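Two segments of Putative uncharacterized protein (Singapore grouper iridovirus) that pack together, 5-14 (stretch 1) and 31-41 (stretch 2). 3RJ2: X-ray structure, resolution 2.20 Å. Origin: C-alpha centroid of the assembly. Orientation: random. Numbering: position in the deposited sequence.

Stretch 1 5-14: IVANCEFVNA
Stretch 2 31-41: CWIWTYKFPEK

Two extended strands, one starting at Val6 and the other ending at Lys37, run in nearly the same direction, 21° apart, with axes no closer than 10.6 Å. That spacing is too wide for backbone pairing, so side chains fill the gap. CA atoms lie 7.8 Å apart at Ile5 CA and Cys31 CA, 10.1 Å at Ala7 CA and Trp34 CA, and 6.1 Å at Asn13 CA and Lys41 CA.

Along stretch 2 the alternation of the strand sets the rule: Trp32, Trp34 and Tyr36 point toward stretch 1, while Ile33 and Thr35 stay out of reach. Trp32 (chi1 p, chi2 -105°) crosses the gap edge-on. Trp32 NE1 donates a hydrogen bond to Ile5 O at 3.0 Å and 149°, giving the indole's polar atom a backbone partner, while Trp32 CZ2 lies 3.9 Å from Ile5 CG2 (Ile5 chi1 m) and Trp32 CH2 lies 4.3 Å from Ala7 CB.

Trp34 (t, 82°) sets its CH2 3.6 Å from Phe11 CE1, edge meeting edge. Cys9 SG (chi1 m) lies 5.1 Å from the centroid of the Trp34 six-membered ring, in an oblique approach 26° off the ring normal. Tyr36 (t, 40°) places CD2 over one face of Phe11, 3.6 Å from Phe11 CE1, with the planes inclined at 53°. Phe11 itself (m, 97°) is the hub of this apolar cluster, touching three aromatic residues.

Past the strand, Phe38 (m, -9°) starts sideways, yet its ring swings in until CE1 is 4.0 Å from Phe11 CE2, the planes at 57°. Polar chemistry then takes over. Glu40, at phi/psi -160/165 with chi1 p and chi2 t, accepts at OE1 from Asn13 ND2 (Asn13 chi1 p), a nearly straight bond of 3.0 Å and 169°. Finally, Lys41 O lies 3.5 Å from Asn13 CB and accepts from a water at 2.9 Å from that oxygen; the same water accepts from Ala14 N, 3.1 Å from its oxygen.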

# COMPACT_ATOMS: atom_id res chain seq x y z
N ILE A 5 5.05 10.65 2.35
CA ILE A 5 3.75 9.89 2.17
C ILE A 5 3.31 9.21 3.47
O ILE A 5 4.00 8.35 4.02
CB ILE A 5 3.84 8.86 1.02
CG1 ILE A 5 4.47 9.48 -0.21
CG2 ILE A 5 2.46 8.28 0.68
CD1 ILE A 5 5.56 8.62 -0.80
N VAL A 6 2.14 9.62 3.95
CA VAL A 6 1.59 9.08 5.18
C VAL A 6 0.19 8.64 4.86
O VAL A 6 -0.63 9.44 4.43
CB VAL A 6 1.61 10.12 6.32
CG1 VAL A 6 0.92 9.57 7.57
CG2 VAL A 6 3.06 10.51 6.62
N ALA A 7 -0.07 7.35 5.01
CA ALA A 7 -1.36 6.79 4.66
C ALA A 7 -2.11 6.36 5.90
O ALA A 7 -1.57 5.66 6.77
CB ALA A 7 -1.19 5.61 3.68
N ASN A 8 -3.36 6.82 6.01
CA ASN A 8 -4.26 6.39 7.06
C ASN A 8 -5.24 5.41 6.41
O ASN A 8 -6.08 5.82 5.60
CB ASN A 8 -4.97 7.60 7.69
CG ASN A 8 -5.81 7.22 8.92
OD1 ASN A 8 -6.93 6.71 8.80
ND2 ASN A 8 -5.28 7.48 10.11
N CYS A 9 -5.11 4.12 6.74
CA CYS A 9 -5.97 3.08 6.19
C CYS A 9 -6.95 2.54 7.22
O CYS A 9 -6.53 2.01 8.26
CB CYS A 9 -5.15 1.91 5.64
SG CYS A 9 -3.81 2.37 4.53
N GLU A 10 -8.25 2.69 6.92
CA GLU A 10 -9.32 2.02 7.65
C GLU A 10 -9.81 0.80 6.86
O GLU A 10 -10.47 0.93 5.84
CB GLU A 10 -10.51 2.95 7.91
CG GLU A 10 -10.23 4.07 8.90
CD GLU A 10 -11.48 4.92 9.22
OE1 GLU A 10 -12.45 4.94 8.42
OE2 GLU A 10 -11.48 5.58 10.29
N PHE A 11 -9.47 -0.38 7.37
CA PHE A 11 -9.96 -1.64 6.84
C PHE A 11 -11.23 -1.98 7.58
O PHE A 11 -11.25 -1.97 8.81
CB PHE A 11 -8.92 -2.74 7.02
CG PHE A 11 -7.78 -2.64 6.06
CD1 PHE A 11 -6.60 -2.02 6.43
CD2 PHE A 11 -7.90 -3.14 4.77
CE1 PHE A 11 -5.55 -1.91 5.54
CE2 PHE A 11 -6.85 -3.04 3.87
CZ PHE A 11 -5.67 -2.42 4.25
N VAL A 12 -12.29 -2.24 6.82
CA VAL A 12 -13.63 -2.47 7.37
C VAL A 12 -14.01 -3.92 7.11
O VAL A 12 -13.88 -4.38 5.98
CB VAL A 12 -14.68 -1.53 6.72
CG1 VAL A 12 -16.01 -1.57 7.46
CG2 VAL A 12 -14.16 -0.10 6.66
N ASN A 13 -14.45 -4.65 8.14
CA ASN A 13 -14.92 -6.02 7.94
C ASN A 13 -16.39 -6.06 7.48
O ASN A 13 -16.97 -5.01 7.23
CB ASN A 13 -14.63 -6.92 9.15
CG ASN A 13 -15.51 -6.61 10.38
OD1 ASN A 13 -16.44 -5.80 10.31
ND2 ASN A 13 -15.20 -7.26 11.49
N ALA A 14 -16.98 -7.26 7.40
CA ALA A 14 -18.34 -7.43 6.86
C ALA A 14 -19.43 -6.75 7.70
O ALA A 14 -20.48 -6.38 7.18
CB ALA A 14 -18.66 -8.91 6.68
N CYS A 31 10.26 7.03 -1.00
CA CYS A 31 9.40 5.89 -1.36
C CYS A 31 9.44 4.74 -0.35
O CYS A 31 10.49 4.43 0.21
CB CYS A 31 9.79 5.32 -2.72
SG CYS A 31 9.43 6.39 -4.06
N TRP A 32 8.28 4.14 -0.12
CA TRP A 32 8.20 2.92 0.68
C TRP A 32 7.20 1.93 0.09
O TRP A 32 6.44 2.26 -0.82
CB TRP A 32 7.91 3.21 2.16
CG TRP A 32 6.76 4.15 2.42
CD1 TRP A 32 6.84 5.46 2.82
CD2 TRP A 32 5.36 3.84 2.34
NE1 TRP A 32 5.59 5.99 2.97
CE2 TRP A 32 4.66 5.02 2.69
CE3 TRP A 32 4.63 2.69 2.01
CZ2 TRP A 32 3.25 5.09 2.69
CZ3 TRP A 32 3.23 2.76 2.02
CH2 TRP A 32 2.56 3.95 2.36
N ILE A 33 7.26 0.70 0.59
CA ILE A 33 6.31 -0.36 0.25
C ILE A 33 5.80 -0.87 1.58
O ILE A 33 6.55 -0.96 2.56
CB ILE A 33 6.97 -1.50 -0.56
CG1 ILE A 33 7.54 -0.96 -1.87
CG2 ILE A 33 5.97 -2.62 -0.84
CD1 ILE A 33 8.41 -1.97 -2.61
N TRP A 34 4.50 -1.15 1.62
CA TRP A 34 3.86 -1.63 2.82
C TRP A 34 3.07 -2.90 2.51
O TRP A 34 2.32 -2.95 1.53
CB TRP A 34 2.95 -0.54 3.36
CG TRP A 34 2.11 -0.88 4.54
CD1 TRP A 34 2.49 -0.90 5.85
CD2 TRP A 34 0.72 -1.22 4.52
NE1 TRP A 34 1.42 -1.25 6.65
CE2 TRP A 34 0.32 -1.45 5.86
CE3 TRP A 34 -0.24 -1.39 3.49
CZ2 TRP A 34 -1.00 -1.80 6.21
CZ3 TRP A 34 -1.56 -1.75 3.85
CH2 TRP A 34 -1.92 -1.94 5.19
N THR A 35 3.27 -3.92 3.33
CA THR A 35 2.57 -5.20 3.23
C THR A 35 1.78 -5.52 4.51
O THR A 35 2.30 -5.40 5.62
CB THR A 35 3.56 -6.36 2.97
OG1 THR A 35 4.33 -6.06 1.80
CG2 THR A 35 2.81 -7.68 2.74
N TYR A 36 0.53 -5.94 4.35
CA TYR A 36 -0.33 -6.24 5.49
C TYR A 36 -1.03 -7.56 5.27
O TYR A 36 -1.80 -7.71 4.32
CB TYR A 36 -1.35 -5.11 5.68
CG TYR A 36 -2.39 -5.28 6.77
CD1 TYR A 36 -2.07 -5.83 8.02
CD2 TYR A 36 -3.68 -4.82 6.58
CE1 TYR A 36 -3.03 -5.94 9.04
CE2 TYR A 36 -4.65 -4.94 7.58
CZ TYR A 36 -4.32 -5.49 8.80
OH TYR A 36 -5.29 -5.58 9.77
N LYS A 37 -0.76 -8.52 6.15
CA LYS A 37 -1.47 -9.79 6.16
C LYS A 37 -2.74 -9.59 6.98
O LYS A 37 -2.67 -9.17 8.12
CB LYS A 37 -0.61 -10.88 6.81
CG LYS A 37 -1.19 -12.28 6.65
CD LYS A 37 -0.38 -13.32 7.41
CE LYS A 37 -1.15 -14.63 7.48
NZ LYS A 37 -0.24 -15.77 7.86
N PHE A 38 -3.89 -9.88 6.38
CA PHE A 38 -5.18 -9.71 7.07
C PHE A 38 -5.33 -10.70 8.23
O PHE A 38 -5.10 -11.90 8.04
CB PHE A 38 -6.35 -9.90 6.10
CG PHE A 38 -6.41 -8.89 4.96
CD1 PHE A 38 -5.57 -7.77 4.94
CD2 PHE A 38 -7.32 -9.05 3.93
CE1 PHE A 38 -5.65 -6.84 3.90
CE2 PHE A 38 -7.40 -8.13 2.89
CZ PHE A 38 -6.57 -7.03 2.87
N PRO A 39 -5.70 -10.20 9.42
CA PRO A 39 -6.04 -11.11 10.52
C PRO A 39 -7.49 -11.61 10.41
O PRO A 39 -7.88 -12.54 11.11
CB PRO A 39 -5.84 -10.24 11.76
CG PRO A 39 -6.18 -8.84 11.29
CD PRO A 39 -5.69 -8.79 9.86
N GLU A 40 -8.26 -10.99 9.50
CA GLU A 40 -9.66 -11.32 9.24
C GLU A 40 -10.04 -10.78 7.86
O GLU A 40 -9.32 -9.95 7.31
CB GLU A 40 -10.57 -10.71 10.31
CG GLU A 40 -10.58 -9.18 10.33
CD GLU A 40 -11.44 -8.60 11.44
OE1 GLU A 40 -12.65 -8.90 11.48
OE2 GLU A 40 -10.89 -7.84 12.27
N LYS A 41 -11.16 -11.23 7.30
CA LYS A 41 -11.58 -10.76 5.97
C LYS A 41 -12.09 -9.32 6.03
O LYS A 41 -12.84 -8.93 6.93
CB LYS A 41 -12.64 -11.69 5.35
CG LYS A 41 -12.25 -13.19 5.36
CD LYS A 41 -13.16 -14.05 4.48
CE LYS A 41 -12.82 -15.56 4.63
NZ LYS A 41 -13.24 -16.41 3.46
O HOH W 1 -15.49 -9.99 7.31